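Local coordinates for protein acetone carboxylase alpha subunit (Xanthobacter autotrophicus Py2, PDB 5M45) that forms the alpha subunit of a multi-chain acetone carboxylase assembly and belongs to the hydantoinase B/oxoprolinase family, at residues 90-95 with 242-247. Sequence-based numbering, arbitrary orientation.
Sequences LCFTLY and HMIRKL
I244 reaches from the helix to the strand and meets two residues there, F92 and L94. Its terminal methyl does the closer work: CD1 of I244 lies 3.6 Å from CB of F92. The same methyl is 4.1 Å from CG of F92, so it sits at the root of the aromatic side chain, approaching the ring at a slant. In I244, CG1 lies anti to the carbonyl carbon (chi1 -69°) and chi2 is extended at 154°, which carries CD1 out from the helix to the strand. The other branch serves the second neighbour. CG2 of I244 stands 4.4 Å from CD1 of L94, a looser touch. No hydrogen bond joins the two segments; the contact is apolar, and all three residues are buried. The backbones stay well apart, with CA of L94 and CA of I244 separated by 7.9 Å.

Helix 227-255 touches one face of an antiparallel sheet here through I244, within the hydantoinase B/oxoprolinase region. Strand 90-95 runs between strands 101-104 and 165-175. The CB of T93 points away from this helix, and its side chain packs on V112 and M115 of helix 111-124. The sheet therefore has helices on both faces here.

Further out, helix 54-75 backs the contact, with V68 and A71 against I244. Along helix 227-255, R245 lays NH2 over the H242 ring, 3.5 Å above its plane. That NH2 also forms a salt bridge with D210, and H242 packs on a polar side chain of a chain of a different protein in the assembly.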
ATOM      1  N   LEU A  90       8.303  -8.624  20.973  1.00 12.56           N
ATOM      2  CA  LEU A  90       7.212  -9.505  20.539  1.00 12.38           C
ATOM      3  C   LEU A  90       6.350  -9.843  21.754  1.00 12.20           C
ATOM      4  O   LEU A  90       6.759  -9.606  22.892  1.00 12.16           O
ATOM      5  CB  LEU A  90       7.721 -10.789  19.829  1.00 12.35           C
ATOM      6  CG  LEU A  90       8.279 -11.950  20.652  1.00 12.60           C
ATOM      7  CD1 LEU A  90       8.410 -13.211  19.797  1.00 12.85           C
ATOM      8  CD2 LEU A  90       9.602 -11.603  21.322  1.00 12.72           C
ATOM      9  N   CYS A  91       5.161 -10.376  21.492  1.00 11.93           N
ATOM     10  CA  CYS A  91       4.181 -10.709  22.571  1.00 11.79           C
ATOM     11  C   CYS A  91       3.193 -11.755  22.055  1.00 11.48           C
ATOM     12  O   CYS A  91       2.786 -11.692  20.890  1.00 11.51           O
ATOM     13  CB  CYS A  91       3.453  -9.449  23.001  1.00 11.88           C
ATOM     14  SG  CYS A  91       2.175  -9.604  24.268  1.00 12.43           S
ATOM     15  N   PHE A  92       2.812 -12.701  22.920  1.00 11.26           N
ATOM     16  CA  PHE A  92       1.743 -13.673  22.647  1.00 10.99           C
ATOM     17  C   PHE A  92       0.676 -13.638  23.745  1.00 11.02           C
ATOM     18  O   PHE A  92       1.008 -13.578  24.949  1.00 11.12           O
ATOM     19  CB  PHE A  92       2.296 -15.097  22.530  1.00 10.87           C
ATOM     20  CG  PHE A  92       3.183 -15.294  21.322  1.00 10.77           C
ATOM     21  CD1 PHE A  92       2.627 -15.516  20.060  1.00 10.64           C
ATOM     22  CD2 PHE A  92       4.563 -15.212  21.429  1.00 10.78           C
ATOM     23  CE1 PHE A  92       3.436 -15.669  18.943  1.00 10.65           C
ATOM     24  CE2 PHE A  92       5.378 -15.386  20.314  1.00 10.82           C
ATOM     25  CZ  PHE A  92       4.819 -15.604  19.074  1.00 10.68           C
ATOM     26  N   THR A  93      -0.579 -13.651  23.325  1.00 11.03           N
ATOM     27  CA  THR A  93      -1.699 -13.420  24.199  1.00 11.23           C
ATOM     28  C   THR A  93      -2.852 -14.437  23.915  1.00 11.37           C
ATOM     29  O   THR A  93      -3.167 -14.751  22.734  1.00 11.24           O
ATOM     30  CB  THR A  93      -2.177 -11.960  24.077  1.00 11.33           C
ATOM     31  OG1 THR A  93      -1.073 -11.054  24.308  1.00 11.40           O
ATOM     32  CG2 THR A  93      -3.297 -11.677  25.094  1.00 11.46           C
ATOM     33  N   LEU A  94      -3.469 -14.937  24.999  1.00 11.44           N
ATOM     34  CA  LEU A  94      -4.586 -15.903  24.917  1.00 11.60           C
ATOM     35  C   LEU A  94      -5.917 -15.174  25.197  1.00 11.68           C
ATOM     36  O   LEU A  94      -6.007 -14.446  26.195  1.00 11.62           O
ATOM     37  CB  LEU A  94      -4.363 -17.060  25.896  1.00 11.75           C
ATOM     38  CG  LEU A  94      -5.473 -18.116  26.042  1.00 11.83           C
ATOM     39  CD1 LEU A  94      -5.778 -18.830  24.724  1.00 11.95           C
ATOM     40  CD2 LEU A  94      -5.059 -19.111  27.119  1.00 12.04           C
ATOM     41  N   TYR A  95      -6.907 -15.329  24.309  1.00 11.82           N
ATOM     42  CA  TYR A  95      -8.216 -14.657  24.412  1.00 12.11           C
ATOM     43  C   TYR A  95      -9.381 -15.651  24.567  1.00 12.43           C
ATOM     44  O   TYR A  95      -9.320 -16.782  24.064  1.00 12.51           O
ATOM     45  CB  TYR A  95      -8.489 -13.777  23.155  1.00 11.98           C
ATOM     46  CG  TYR A  95      -7.463 -12.686  22.956  1.00 11.80           C
ATOM     47  CD1 TYR A  95      -6.283 -12.939  22.259  1.00 11.67           C
ATOM     48  CD2 TYR A  95      -7.668 -11.396  23.458  1.00 11.77           C
ATOM     49  CE1 TYR A  95      -5.322 -11.936  22.074  1.00 11.53           C
ATOM     50  CE2 TYR A  95      -6.703 -10.408  23.286  1.00 11.60           C
ATOM     51  CZ  TYR A  95      -5.530 -10.695  22.572  1.00 11.48           C
ATOM     52  OH  TYR A  95      -4.530  -9.739  22.422  1.00 11.56           O
ATOM     53  N   HIS A 242       0.665 -21.385  17.170  1.00 13.51           N
ATOM     54  CA  HIS A 242       0.399 -22.835  17.105  1.00 13.97           C
ATOM     55  C   HIS A 242       0.876 -23.608  18.339  1.00 14.43           C
ATOM     56  O   HIS A 242       0.207 -24.562  18.741  1.00 14.26           O
ATOM     57  CB  HIS A 242       0.911 -23.456  15.775  1.00 14.11           C
ATOM     58  CG  HIS A 242       0.050 -23.109  14.596  1.00 14.11           C
ATOM     59  ND1 HIS A 242       0.370 -23.471  13.302  1.00 14.29           N
ATOM     60  CD2 HIS A 242      -1.113 -22.422  14.518  1.00 13.95           C
ATOM     61  CE1 HIS A 242      -0.582 -23.052  12.483  1.00 14.26           C
ATOM     62  NE2 HIS A 242      -1.488 -22.406  13.200  1.00 14.01           N
ATOM     63  N   MET A 243       1.979 -23.169  18.957  1.00 15.29           N
ATOM     64  CA  MET A 243       2.426 -23.716  20.262  1.00 16.14           C
ATOM     65  C   MET A 243       1.337 -23.525  21.333  1.00 15.58           C
ATOM     66  O   MET A 243       1.018 -24.457  22.083  1.00 15.81           O
ATOM     67  CB  MET A 243       3.752 -23.062  20.734  1.00 17.16           C
ATOM     68  CG  MET A 243       4.975 -23.451  19.907  1.00 18.27           C
ATOM     69  SD  MET A 243       6.421 -22.448  20.270  1.00 20.07           S
ATOM     70  CE  MET A 243       6.796 -23.060  21.900  1.00 20.63           C
ATOM     71  N   ILE A 244       0.748 -22.335  21.377  1.00 15.05           N
ATOM     72  CA  ILE A 244      -0.301 -22.032  22.376  1.00 15.15           C
ATOM     73  C   ILE A 244      -1.597 -22.794  22.070  1.00 15.38           C
ATOM     74  O   ILE A 244      -2.209 -23.337  22.990  1.00 15.39           O
ATOM     75  CB  ILE A 244      -0.509 -20.507  22.530  1.00 14.76           C
ATOM     76  CG1 ILE A 244       0.718 -19.865  23.211  1.00 14.61           C
ATOM     77  CG2 ILE A 244      -1.776 -20.185  23.332  1.00 14.74           C
ATOM     78  CD1 ILE A 244       0.888 -18.386  22.850  1.00 14.51           C
ATOM     79  N   ARG A 245      -2.026 -22.824  20.802  1.00 15.63           N
ATOM     80  CA  ARG A 245      -3.216 -23.624  20.404  1.00 15.97           C
ATOM     81  C   ARG A 245      -3.085 -25.087  20.865  1.00 16.49           C
ATOM     82  O   ARG A 245      -4.007 -25.660  21.446  1.00 15.93           O
ATOM     83  CB  ARG A 245      -3.468 -23.564  18.897  1.00 15.62           C
ATOM     84  CG  ARG A 245      -4.764 -24.284  18.450  1.00 15.62           C
ATOM     85  CD  ARG A 245      -4.938 -24.283  16.928  1.00 15.47           C
ATOM     86  NE  ARG A 245      -3.837 -24.996  16.285  1.00 15.42           N
ATOM     87  CZ  ARG A 245      -3.590 -25.009  14.976  1.00 15.33           C
ATOM     88  NH1 ARG A 245      -4.358 -24.354  14.106  1.00 15.20           N
ATOM     89  NH2 ARG A 245      -2.554 -25.709  14.520  1.00 15.52           N
ATOM     90  N   LYS A 246      -1.929 -25.669  20.621  1.00 17.40           N
ATOM     91  CA  LYS A 246      -1.679 -27.054  21.025  1.00 19.00           C
ATOM     92  C   LYS A 246      -1.759 -27.234  22.541  1.00 18.69           C
ATOM     93  O   LYS A 246      -2.360 -28.190  23.038  1.00 18.14           O
ATOM     94  CB  LYS A 246      -0.336 -27.493  20.504  1.00 20.90           C
ATOM     95  CG  LYS A 246      -0.015 -28.960  20.739  1.00 23.19           C
ATOM     96  CD  LYS A 246       1.322 -29.242  20.062  1.00 25.36           C
ATOM     97  CE  LYS A 246       2.213 -30.195  20.848  1.00 27.74           C
ATOM     98  NZ  LYS A 246       2.325 -31.488  20.118  1.00 29.70           N
ATOM     99  N   LEU A 247      -1.144 -26.318  23.281  1.00 18.01           N
ATOM    100  CA  LEU A 247      -1.211 -26.368  24.751  1.00 17.99           C
ATOM    101  C   LEU A 247      -2.669 -26.251  25.281  1.00 17.61           C
ATOM    102  O   LEU A 247      -3.071 -27.015  26.183  1.00 17.51           O
ATOM    103  CB  LEU A 247      -0.309 -25.313  25.377  1.00 18.03           C
ATOM    104  CG  LEU A 247      -0.491 -25.213  26.903  1.00 18.34           C
ATOM    105  CD1 LEU A 247       0.152 -26.410  27.580  1.00 18.90           C
ATOM    106  CD2 LEU A 247       0.036 -23.940  27.455  1.00 18.32           C
TER